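Local coordinates for extracellular protein containing a SCP domain (Bacillus anthracis, PDB 4IFA) that is of unknown function but, as an extracellular protein with a CAP-associated N-terminal region and an SCP domain, may contribute to virulence, at residues 77-82 and 101-106; 169-174 and 304-309; 284-289 and 317-322. One frame throughout, in Å; residues are numbered along the deposited sequence.

Interaction 1. Residues 77-82 and 101-106; sequences YGYEWW and VVTAYV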
loop_
_atom_site.group_PDB
_atom_site.type_symbol
_atom_site.label_atom_id
_atom_site.label_comp_id
_atom_site.label_asym_id
_atom_site.label_seq_id
_atom_site.Cartn_x
_atom_site.Cartn_y
_atom_site.Cartn_z
ATOM N N TYR A 77 2.246 -13.016 3.583
ATOM C CA TYR A 77 3.137 -13.602 2.574
ATOM C C TYR A 77 4.507 -14.022 3.120
ATOM O O TYR A 77 5.507 -13.958 2.409
ATOM C CB TYR A 77 3.248 -12.650 1.373
ATOM C CG TYR A 77 1.879 -12.247 0.841
ATOM C CD1 TYR A 77 1.099 -13.167 0.147
ATOM C CD2 TYR A 77 1.329 -11.003 1.103
ATOM C CE1 TYR A 77 -0.180 -12.841 -0.307
ATOM C CE2 TYR A 77 0.074 -10.668 0.638
ATOM C CZ TYR A 77 -0.681 -11.584 -0.046
ATOM O OH TYR A 77 -1.938 -11.288 -0.503
ATOM N N GLY A 78 4.529 -14.383 4.386
ATOM C CA GLY A 78 5.750 -14.939 4.990
ATOM C C GLY A 78 6.890 -14.036 5.445
ATOM O O GLY A 78 7.940 -14.538 5.899
ATOM N N TYR A 79 6.785 -12.754 5.175
ATOM C CA TYR A 79 7.710 -11.733 5.653
ATOM C C TYR A 79 6.993 -10.865 6.691
ATOM O O TYR A 79 5.750 -10.799 6.720
ATOM C CB TYR A 79 8.304 -10.877 4.518
ATOM C CG TYR A 79 7.267 -10.203 3.634
ATOM C CD1 TYR A 79 6.622 -9.027 4.031
ATOM C CD2 TYR A 79 6.902 -10.763 2.405
ATOM C CE1 TYR A 79 5.661 -8.425 3.219
ATOM C CE2 TYR A 79 5.944 -10.150 1.597
ATOM C CZ TYR A 79 5.328 -9.017 2.023
ATOM O OH TYR A 79 4.375 -8.417 1.224
ATOM N N GLU A 80 7.774 -10.232 7.551
ATOM C CA GLU A 80 7.302 -9.248 8.520
ATOM C C GLU A 80 7.640 -7.870 7.954
ATOM O O GLU A 80 8.739 -7.629 7.409
ATOM C CB GLU A 80 8.004 -9.411 9.873
ATOM C CG GLU A 80 7.676 -10.657 10.651
ATOM C CD GLU A 80 8.517 -10.732 11.890
ATOM O OE1 GLU A 80 9.692 -11.155 11.793
ATOM O OE2 GLU A 80 8.005 -10.383 12.963
ATOM N N TRP A 81 6.704 -6.955 8.089
ATOM C CA TRP A 81 6.951 -5.577 7.699
ATOM C C TRP A 81 7.660 -4.819 8.802
ATOM O O TRP A 81 7.206 -4.816 9.972
ATOM C CB TRP A 81 5.666 -4.833 7.364
ATOM C CG TRP A 81 4.933 -5.181 6.122
ATOM C CD1 TRP A 81 3.674 -5.741 6.029
ATOM C CD2 TRP A 81 5.339 -4.890 4.786
ATOM N NE1 TRP A 81 3.295 -5.811 4.714
ATOM C CE2 TRP A 81 4.276 -5.268 3.932
ATOM C CE3 TRP A 81 6.492 -4.344 4.229
ATOM C CZ2 TRP A 81 4.347 -5.117 2.548
ATOM C CZ3 TRP A 81 6.551 -4.185 2.861
ATOM C CH2 TRP A 81 5.491 -4.604 2.035
ATOM N N TRP A 82 8.748 -4.150 8.446
ATOM C CA TRP A 82 9.486 -3.239 9.326
ATOM C C TRP A 82 9.093 -1.862 8.774
ATOM O O TRP A 82 9.531 -1.472 7.665
ATOM C CB TRP A 82 10.993 -3.466 9.211
ATOM C CG TRP A 82 11.549 -4.690 9.860
ATOM C CD1 TRP A 82 10.942 -5.897 10.030
ATOM C CD2 TRP A 82 12.888 -4.835 10.314
ATOM N NE1 TRP A 82 11.826 -6.785 10.633
ATOM C CE2 TRP A 82 13.025 -6.151 10.823
ATOM C CE3 TRP A 82 13.987 -3.970 10.364
ATOM C CZ2 TRP A 82 14.231 -6.627 11.366
ATOM C CZ3 TRP A 82 15.173 -4.435 10.932
ATOM C CH2 TRP A 82 15.296 -5.758 11.396
ATOM N N VAL A 101 16.106 -9.260 3.580
ATOM C CA VAL A 101 15.192 -8.251 3.042
ATOM C C VAL A 101 14.695 -8.744 1.678
ATOM O O VAL A 101 15.501 -8.935 0.766
ATOM C CB VAL A 101 15.824 -6.866 2.946
ATOM C CG1 VAL A 101 14.824 -5.898 2.345
ATOM C CG2 VAL A 101 16.281 -6.357 4.317
ATOM N N VAL A 102 13.402 -9.020 1.566
ATOM C CA VAL A 102 12.800 -9.608 0.373
ATOM C C VAL A 102 11.879 -8.676 -0.420
ATOM O O VAL A 102 11.573 -8.955 -1.572
ATOM C CB VAL A 102 12.044 -10.930 0.715
ATOM C CG1 VAL A 102 13.025 -11.951 1.365
ATOM C CG2 VAL A 102 10.798 -10.741 1.572
ATOM N N THR A 103 11.470 -7.576 0.189
ATOM C CA THR A 103 10.559 -6.620 -0.443
ATOM C C THR A 103 10.634 -5.300 0.258
ATOM O O THR A 103 11.154 -5.213 1.367
ATOM C CB THR A 103 9.112 -7.209 -0.432
ATOM O OG1 THR A 103 8.200 -6.415 -1.229
ATOM C CG2 THR A 103 8.539 -7.310 0.955
ATOM N N ALA A 104 10.132 -4.240 -0.390
ATOM C CA ALA A 104 9.993 -2.932 0.262
ATOM C C ALA A 104 8.954 -2.142 -0.492
ATOM O O ALA A 104 8.801 -2.329 -1.691
ATOM C CB ALA A 104 11.325 -2.142 0.311
ATOM N N TYR A 105 8.264 -1.264 0.220
ATOM C CA TYR A 105 7.354 -0.324 -0.398
ATOM C C TYR A 105 7.759 1.086 0.031
ATOM O O TYR A 105 7.812 1.416 1.223
ATOM C CB TYR A 105 5.899 -0.586 0.007
ATOM C CG TYR A 105 4.954 0.406 -0.625
ATOM C CD1 TYR A 105 4.762 0.407 -1.984
ATOM C CD2 TYR A 105 4.274 1.374 0.135
ATOM C CE1 TYR A 105 3.922 1.313 -2.611
ATOM C CE2 TYR A 105 3.431 2.309 -0.523
ATOM C CZ TYR A 105 3.274 2.249 -1.870
ATOM O OH TYR A 105 2.402 3.131 -2.541
ATOM N N VAL A 106 8.012 1.930 -0.977
ATOM C CA VAL A 106 8.385 3.332 -0.830
ATOM C C VAL A 106 7.222 4.242 -1.132
ATOM O O VAL A 106 6.620 4.130 -2.204
ATOM C CB VAL A 106 9.553 3.677 -1.810
ATOM C CG1 VAL A 106 9.866 5.179 -1.736
ATOM C CG2 VAL A 106 10.781 2.830 -1.489
HETATM O O HOH W 1 5.396 -6.518 -0.885
#
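Thr103 lowers its methyl onto the phenol ring of Tyr79, a CH-pi contact in which CG2 stands 3.7 Å from the ring centroid and only 8° off the normal. Strands 80-84 and 100-106 share an antiparallel sheet but are not direct neighbours in it. Strand 92-97 runs between them, so no backbone hydrogen bond joins them, and the side chains of Tyr79 and Trp81 bridge the gap. Val102 and Thr103 form a classic beta bulge against that strand, and both CA-CB bonds point toward residues 77-82.

The tight part lies under the Thr103 methyl. Tyr79 swings CG between its backbone N and carbonyl carbon (chi1 55°), which turns the ring face to CG2, while its CE1 rim stands 3.5 Å above the plane of the Trp81 indole. Elsewhere the fit slackens: Trp81 CZ3 is 4.2 Å from Thr103 CG2. On the partly exposed flank, Val102 CG2 rests 3.9 Å from Tyr79 CB.

The polar ends are joined by a water. It donates to Thr103 OG1 at 2.8 Å and lies 3.0 Å from Tyr79 OH, which also has a weak hydrogen bond to Gln191. Thr103 OG1 is bonded as well to Tyr182 O. The contact thus divides its labour: methyl-to-ring packing joins strand 100-106 to the approach of strand 80-84, and a buried hydroxyl is satisfied by water and a backbone carbonyl.

Interaction 2. Residues 169-174 and 304-309; sequences YFDHFT and GWLNSE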
loop_
_atom_site.group_PDB
_atom_site.type_symbol
_atom_site.label_atom_id
_atom_site.label_comp_id
_atom_site.label_asym_id
_atom_site.label_seq_id
_atom_site.Cartn_x
_atom_site.Cartn_y
_atom_site.Cartn_z
ATOM N N TYR A 169 3.766 2.232 -8.837
ATOM C CA TYR A 169 2.392 2.642 -8.610
ATOM C C TYR A 169 2.191 4.091 -9.039
ATOM O O TYR A 169 2.857 5.007 -8.545
ATOM C CB TYR A 169 2.008 2.480 -7.144
ATOM C CG TYR A 169 1.699 1.072 -6.676
ATOM C CD1 TYR A 169 0.551 0.417 -7.108
ATOM C CD2 TYR A 169 2.495 0.418 -5.731
ATOM C CE1 TYR A 169 0.208 -0.828 -6.661
ATOM C CE2 TYR A 169 2.138 -0.834 -5.259
ATOM C CZ TYR A 169 1.012 -1.445 -5.726
ATOM O OH TYR A 169 0.581 -2.669 -5.230
ATOM N N PHE A 170 1.241 4.288 -9.954
ATOM C CA PHE A 170 0.878 5.617 -10.456
ATOM C C PHE A 170 -0.522 6.035 -9.998
ATOM O O PHE A 170 -1.395 5.198 -9.788
ATOM C CB PHE A 170 0.879 5.626 -11.980
ATOM C CG PHE A 170 2.235 5.622 -12.576
ATOM C CD1 PHE A 170 2.893 6.815 -12.832
ATOM C CD2 PHE A 170 2.897 4.434 -12.830
ATOM C CE1 PHE A 170 4.210 6.817 -13.347
ATOM C CE2 PHE A 170 4.179 4.434 -13.335
ATOM C CZ PHE A 170 4.834 5.615 -13.580
ATOM N N ASP A 171 -0.696 7.345 -9.895
ATOM C CA ASP A 171 -1.994 7.980 -9.862
ATOM C C ASP A 171 -2.275 8.300 -11.327
ATOM O O ASP A 171 -1.636 9.186 -11.897
ATOM C CB ASP A 171 -1.887 9.259 -9.028
ATOM C CG ASP A 171 -3.179 10.037 -9.001
ATOM O OD1 ASP A 171 -3.952 9.996 -9.991
ATOM O OD2 ASP A 171 -3.468 10.649 -7.943
ATOM N N HIS A 172 -3.162 7.540 -11.958
ATOM C CA HIS A 172 -3.398 7.723 -13.414
ATOM C C HIS A 172 -4.110 9.006 -13.716
ATOM O O HIS A 172 -4.157 9.423 -14.890
ATOM C CB HIS A 172 -4.138 6.554 -14.074
ATOM C CG HIS A 172 -5.627 6.627 -13.986
ATOM N ND1 HIS A 172 -6.335 6.197 -12.884
ATOM C CD2 HIS A 172 -6.551 7.045 -14.887
ATOM C CE1 HIS A 172 -7.628 6.369 -13.102
ATOM N NE2 HIS A 172 -7.791 6.873 -14.319
ATOM N N PHE A 173 -4.719 9.643 -12.715
ATOM C CA PHE A 173 -5.427 10.929 -12.979
ATOM C C PHE A 173 -4.411 12.063 -13.106
ATOM O O PHE A 173 -4.614 12.979 -13.902
ATOM C CB PHE A 173 -6.432 11.259 -11.866
ATOM C CG PHE A 173 -7.560 10.264 -11.756
ATOM C CD1 PHE A 173 -8.525 10.193 -12.731
ATOM C CD2 PHE A 173 -7.687 9.454 -10.636
ATOM C CE1 PHE A 173 -9.576 9.311 -12.630
ATOM C CE2 PHE A 173 -8.745 8.564 -10.528
ATOM C CZ PHE A 173 -9.678 8.492 -11.508
ATOM N N THR A 174 -3.335 11.997 -12.333
ATOM C CA THR A 174 -2.290 13.019 -12.409
ATOM C C THR A 174 -1.088 12.547 -13.217
ATOM O O THR A 174 -0.208 13.373 -13.551
ATOM C CB THR A 174 -1.810 13.448 -11.047
ATOM O OG1 THR A 174 -1.226 12.318 -10.389
ATOM C CG2 THR A 174 -2.999 13.992 -10.188
ATOM N N GLY A 304 -5.930 1.140 -5.436
ATOM C CA GLY A 304 -7.184 0.944 -6.167
ATOM C C GLY A 304 -8.133 2.098 -5.881
ATOM O O GLY A 304 -8.783 2.651 -6.800
ATOM N N TRP A 305 -8.229 2.523 -4.624
ATOM C CA TRP A 305 -9.087 3.656 -4.260
ATOM C C TRP A 305 -8.624 4.971 -4.887
ATOM O O TRP A 305 -9.417 5.769 -5.407
ATOM C CB TRP A 305 -9.213 3.826 -2.750
ATOM C CG TRP A 305 -9.935 2.706 -2.074
ATOM C CD1 TRP A 305 -11.029 2.038 -2.562
ATOM C CD2 TRP A 305 -9.708 2.184 -0.747
ATOM N NE1 TRP A 305 -11.468 1.116 -1.645
ATOM C CE2 TRP A 305 -10.677 1.175 -0.528
ATOM C CE3 TRP A 305 -8.768 2.429 0.249
ATOM C CZ2 TRP A 305 -10.711 0.445 0.665
ATOM C CZ3 TRP A 305 -8.790 1.683 1.391
ATOM C CH2 TRP A 305 -9.773 0.733 1.602
ATOM N N LEU A 306 -7.324 5.218 -4.865
ATOM C CA LEU A 306 -6.759 6.459 -5.453
ATOM C C LEU A 306 -7.100 6.568 -6.919
ATOM O O LEU A 306 -7.350 7.669 -7.443
ATOM C CB LEU A 306 -5.241 6.464 -5.292
ATOM C CG LEU A 306 -4.475 7.713 -5.717
ATOM C CD1 LEU A 306 -4.851 8.887 -4.829
ATOM C CD2 LEU A 306 -2.962 7.449 -5.727
ATOM N N ASN A 307 -7.130 5.422 -7.605
ATOM C CA ASN A 307 -7.400 5.364 -9.036
ATOM C C ASN A 307 -8.857 5.179 -9.464
ATOM O O ASN A 307 -9.136 4.939 -10.636
ATOM C CB ASN A 307 -6.518 4.288 -9.664
ATOM C CG ASN A 307 -5.106 4.752 -9.828
ATOM O OD1 ASN A 307 -4.841 5.524 -10.745
ATOM N ND2 ASN A 307 -4.183 4.270 -8.977
ATOM N N SER A 308 -9.763 5.437 -8.531
ATOM C CA SER A 308 -11.225 5.348 -8.806
ATOM C C SER A 308 -11.860 6.680 -8.410
ATOM O O SER A 308 -11.735 7.079 -7.248
ATOM C CB SER A 308 -11.801 4.229 -7.973
ATOM O OG SER A 308 -13.243 4.294 -7.987
ATOM N N GLU A 309 -12.586 7.340 -9.315
ATOM C CA GLU A 309 -13.124 8.675 -9.026
ATOM C C GLU A 309 -13.925 8.780 -7.734
ATOM O O GLU A 309 -13.738 9.716 -6.962
ATOM C CB GLU A 309 -13.990 9.218 -10.174
ATOM C CG GLU A 309 -13.235 9.546 -11.446
ATOM C CD GLU A 309 -12.479 10.896 -11.418
ATOM O OE1 GLU A 309 -12.078 11.410 -10.337
ATOM O OE2 GLU A 309 -12.236 11.429 -12.540
#
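Glu309 lays its carboxylate over one face of the Phe173 ring, offset toward the rim, and His172 covers the opposite face, its CE1 3.3 Å above the plane. This is a domain junction: an Asx turn at the end of strand 164-171 in the N-terminal sheet meets the exit of helix 298-306 in the alpha-beta-alpha SCP (CAP) domain. At the Phe173 edge, CE2 comes within 3.5 Å of Leu306 O. The imidazole of His172 is met in its own plane by Asn307, with ring and amide nearly coplanar.

Asn307, the first residue past that helix, is the pivot. Both donors to its OD1 lie in the carbonyl plane: His172 N at 2.9 Å and, on a lone pair, His172 ND1 at 2.7 Å. The His172 CG stands between backbone N and carbonyl carbon (chi1 86°), which brings ND1 round to the acceptor already used by the residue's own N-H. The other amide end donates to Phe170 O and, outside the contact, to Gln303 O. Both ends of one amide are therefore engaged, which should fix its rotation.

Asp171 shapes the turn from within: OD1 accepts the backbone N-H groups of Phe173 and Thr174, while OD2 forms a salt bridge to Arg312, which also binds Leu306 O. Leu306 packs across this carboxylate at about a right angle. The Asn307 ND2 bond to Phe170 O is 3.0 Å long and 165° at the hydrogen, and Phe170 O lies 5° out of the Asn307 amide plane.

Interaction 3. Residues 284-289 and 317-322; sequences FQLAGE and NEQFTG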
loop_
_atom_site.group_PDB
_atom_site.type_symbol
_atom_site.label_atom_id
_atom_site.label_comp_id
_atom_site.label_asym_id
_atom_site.label_seq_id
_atom_site.Cartn_x
_atom_site.Cartn_y
_atom_site.Cartn_z
ATOM N N PHE A 284 -20.984 12.131 14.530
ATOM C CA PHE A 284 -20.260 12.760 13.439
ATOM C C PHE A 284 -21.135 13.810 12.761
ATOM O O PHE A 284 -22.362 13.710 12.772
ATOM C CB PHE A 284 -19.798 11.656 12.443
ATOM C CG PHE A 284 -20.924 10.832 11.906
ATOM C CD1 PHE A 284 -21.533 11.168 10.722
ATOM C CD2 PHE A 284 -21.410 9.740 12.620
ATOM C CE1 PHE A 284 -22.579 10.422 10.223
ATOM C CE2 PHE A 284 -22.472 8.997 12.136
ATOM C CZ PHE A 284 -23.061 9.354 10.931
ATOM N N GLN A 285 -20.470 14.808 12.175
ATOM C CA GLN A 285 -21.106 15.847 11.387
ATOM C C GLN A 285 -21.269 15.366 9.965
ATOM O O GLN A 285 -22.187 15.761 9.273
ATOM C CB GLN A 285 -20.209 17.092 11.389
ATOM C CG GLN A 285 -20.103 17.746 12.751
ATOM C CD GLN A 285 -19.140 18.902 12.752
ATOM O OE1 GLN A 285 -18.903 19.517 11.713
ATOM N NE2 GLN A 285 -18.673 19.282 13.935
ATOM N N LEU A 286 -20.373 14.481 9.533
ATOM C CA LEU A 286 -20.354 13.947 8.163
ATOM C C LEU A 286 -19.550 12.647 8.150
ATOM O O LEU A 286 -18.603 12.495 8.945
ATOM C CB LEU A 286 -19.658 14.932 7.234
ATOM C CG LEU A 286 -19.851 14.710 5.746
ATOM C CD1 LEU A 286 -21.276 15.149 5.372
ATOM C CD2 LEU A 286 -18.832 15.477 4.914
ATOM N N ALA A 287 -19.896 11.731 7.239
ATOM C CA ALA A 287 -19.214 10.450 7.110
ATOM C C ALA A 287 -19.118 10.036 5.648
ATOM O O ALA A 287 -19.932 10.446 4.806
ATOM C CB ALA A 287 -19.907 9.363 7.894
ATOM N N GLY A 288 -18.109 9.238 5.368
ATOM C CA GLY A 288 -17.909 8.644 4.037
ATOM C C GLY A 288 -17.240 7.295 4.172
ATOM O O GLY A 288 -16.631 7.003 5.183
ATOM N N GLU A 289 -17.365 6.466 3.138
ATOM C CA GLU A 289 -16.795 5.121 3.174
ATOM C C GLU A 289 -16.186 4.694 1.857
ATOM O O GLU A 289 -16.785 4.909 0.819
ATOM C CB GLU A 289 -17.884 4.111 3.518
ATOM C CG GLU A 289 -17.501 2.628 3.419
ATOM C CD GLU A 289 -18.604 1.758 3.988
ATOM O OE1 GLU A 289 -19.569 1.444 3.244
ATOM O OE2 GLU A 289 -18.504 1.433 5.180
ATOM N N ASN A 317 -11.380 14.720 0.392
ATOM C CA ASN A 317 -12.374 15.639 0.930
ATOM C C ASN A 317 -11.835 16.393 2.119
ATOM O O ASN A 317 -11.574 15.810 3.161
ATOM C CB ASN A 317 -13.650 14.875 1.301
ATOM C CG ASN A 317 -14.813 15.803 1.631
ATOM O OD1 ASN A 317 -14.652 17.015 1.834
ATOM N ND2 ASN A 317 -16.015 15.232 1.657
ATOM N N GLU A 318 -11.656 17.699 1.972
ATOM C CA GLU A 318 -11.139 18.514 3.063
ATOM C C GLU A 318 -12.109 18.574 4.269
ATOM O O GLU A 318 -11.697 18.908 5.400
ATOM C CB GLU A 318 -10.820 19.939 2.559
ATOM C CG GLU A 318 -10.111 20.825 3.603
ATOM C CD GLU A 318 -9.392 22.021 2.994
ATOM O OE1 GLU A 318 -9.929 22.603 2.016
ATOM O OE2 GLU A 318 -8.297 22.388 3.500
ATOM N N GLN A 319 -13.388 18.276 4.045
ATOM C CA GLN A 319 -14.372 18.316 5.144
ATOM C C GLN A 319 -14.075 17.261 6.231
ATOM O O GLN A 319 -14.466 17.453 7.395
ATOM C CB GLN A 319 -15.807 18.092 4.634
ATOM C CG GLN A 319 -16.411 19.156 3.722
ATOM C CD GLN A 319 -17.684 18.657 3.006
ATOM O OE1 GLN A 319 -17.806 17.475 2.699
ATOM N NE2 GLN A 319 -18.621 19.572 2.705
ATOM N N PHE A 320 -13.464 16.135 5.852
ATOM C CA PHE A 320 -13.155 15.067 6.806
ATOM C C PHE A 320 -11.974 15.418 7.699
ATOM O O PHE A 320 -10.983 16.015 7.252
ATOM C CB PHE A 320 -12.894 13.746 6.107
ATOM C CG PHE A 320 -14.083 13.187 5.398
ATOM C CD1 PHE A 320 -15.347 13.182 5.987
ATOM C CD2 PHE A 320 -13.935 12.597 4.152
ATOM C CE1 PHE A 320 -16.427 12.633 5.312
ATOM C CE2 PHE A 320 -15.024 12.051 3.485
ATOM C CZ PHE A 320 -16.247 12.061 4.075
ATOM N N THR A 321 -12.113 15.053 8.973
ATOM C CA THR A 321 -11.128 15.276 10.002
ATOM C C THR A 321 -10.540 14.011 10.584
ATOM O O THR A 321 -9.431 14.048 11.134
ATOM C CB THR A 321 -11.721 16.095 11.168
ATOM O OG1 THR A 321 -12.840 15.415 11.762
ATOM C CG2 THR A 321 -12.171 17.466 10.666
ATOM N N GLY A 322 -11.257 12.895 10.484
ATOM C CA GLY A 322 -10.855 11.640 11.101
ATOM C C GLY A 322 -11.036 10.469 10.154
ATOM O O GLY A 322 -11.770 10.530 9.174
#
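Leu286 and Phe320 cross at about a right angle, the leucine pushing CD2 to 3.7 Å from Phe320 CE1. The setting is the SCP (CAP) domain, an alpha-beta-alpha fold. Leu286 belongs to the segment that runs along strand 286-293, an outermost strand of the central sheet, and Phe320 ends a type I beta turn, Asn317 to Phe320, that leads from helix 309-315 into strand 322-328.

The ring of Phe320 meets residues 284-289 obliquely, through CE1 and CZ. Its CG lies beside the backbone N and anti to the carbonyl carbon (chi1 -65°), which carries these atoms across to the backbone past Leu286. Phe320 CE1 lies 3.8 Å from Ala287 C, and CZ 3.6 Å from Gly288 N. Having no side chain, Gly288 lets the ring come directly against the main chain. The Phe320 ring also meets that of Phe336 in strand 331-338, at about 20° between planes.

Gln319 comes from the turn to meet Leu286 obliquely. Its chain runs out extended, setting OE1 3.2 Å from Leu286 CD2, a close approach of a methyl to an amide oxygen at the more exposed side of the contact. One residue past Gly288, the CA-CB bond of Glu289 points away from the turn; its OE1 is hydrogen-bonded to His265 and its OE2 forms a salt bridge with Arg276. With Gly288 it belongs to a Gly-Glu-Asn-Ile sequence, and its pairing with His265 is consistent with the His-Glu cluster of the CAP cavity.

Asn317 organises the turn twice over. Its OD1 accepts Gln319 N at 2.8 Å from above the carbonyl plane, making an Asx turn, while its ND2 sits over one face of Phe320. That same ND2 donates to Gln319 OE1 at 3.1 Å, with the oxygen 7° out of the Asn317 amide plane.

Overall arrangement
Taken together, the contacts run from the N-terminal sheet into the SCP domain. Interaction 1 lies within that sheet, interaction 2 ties it to the helical side of the SCP domain, and interaction 3 packs the loop before strand 322-328 on the outermost strand 286-293. Interactions 1 and 2 have centres about 23 Å apart yet touch, with Tyr105 CE1 3.5 Å from Tyr169 CD2. Interactions 2 and 3, about 20 Å between centres, come within about 7 Å at their nearest atoms and alternate along the chain. The probable CAP cavity is approached from both: Glu289 belongs to a segment of interaction 3, and His311 is bonded by Ser308 of interaction 2.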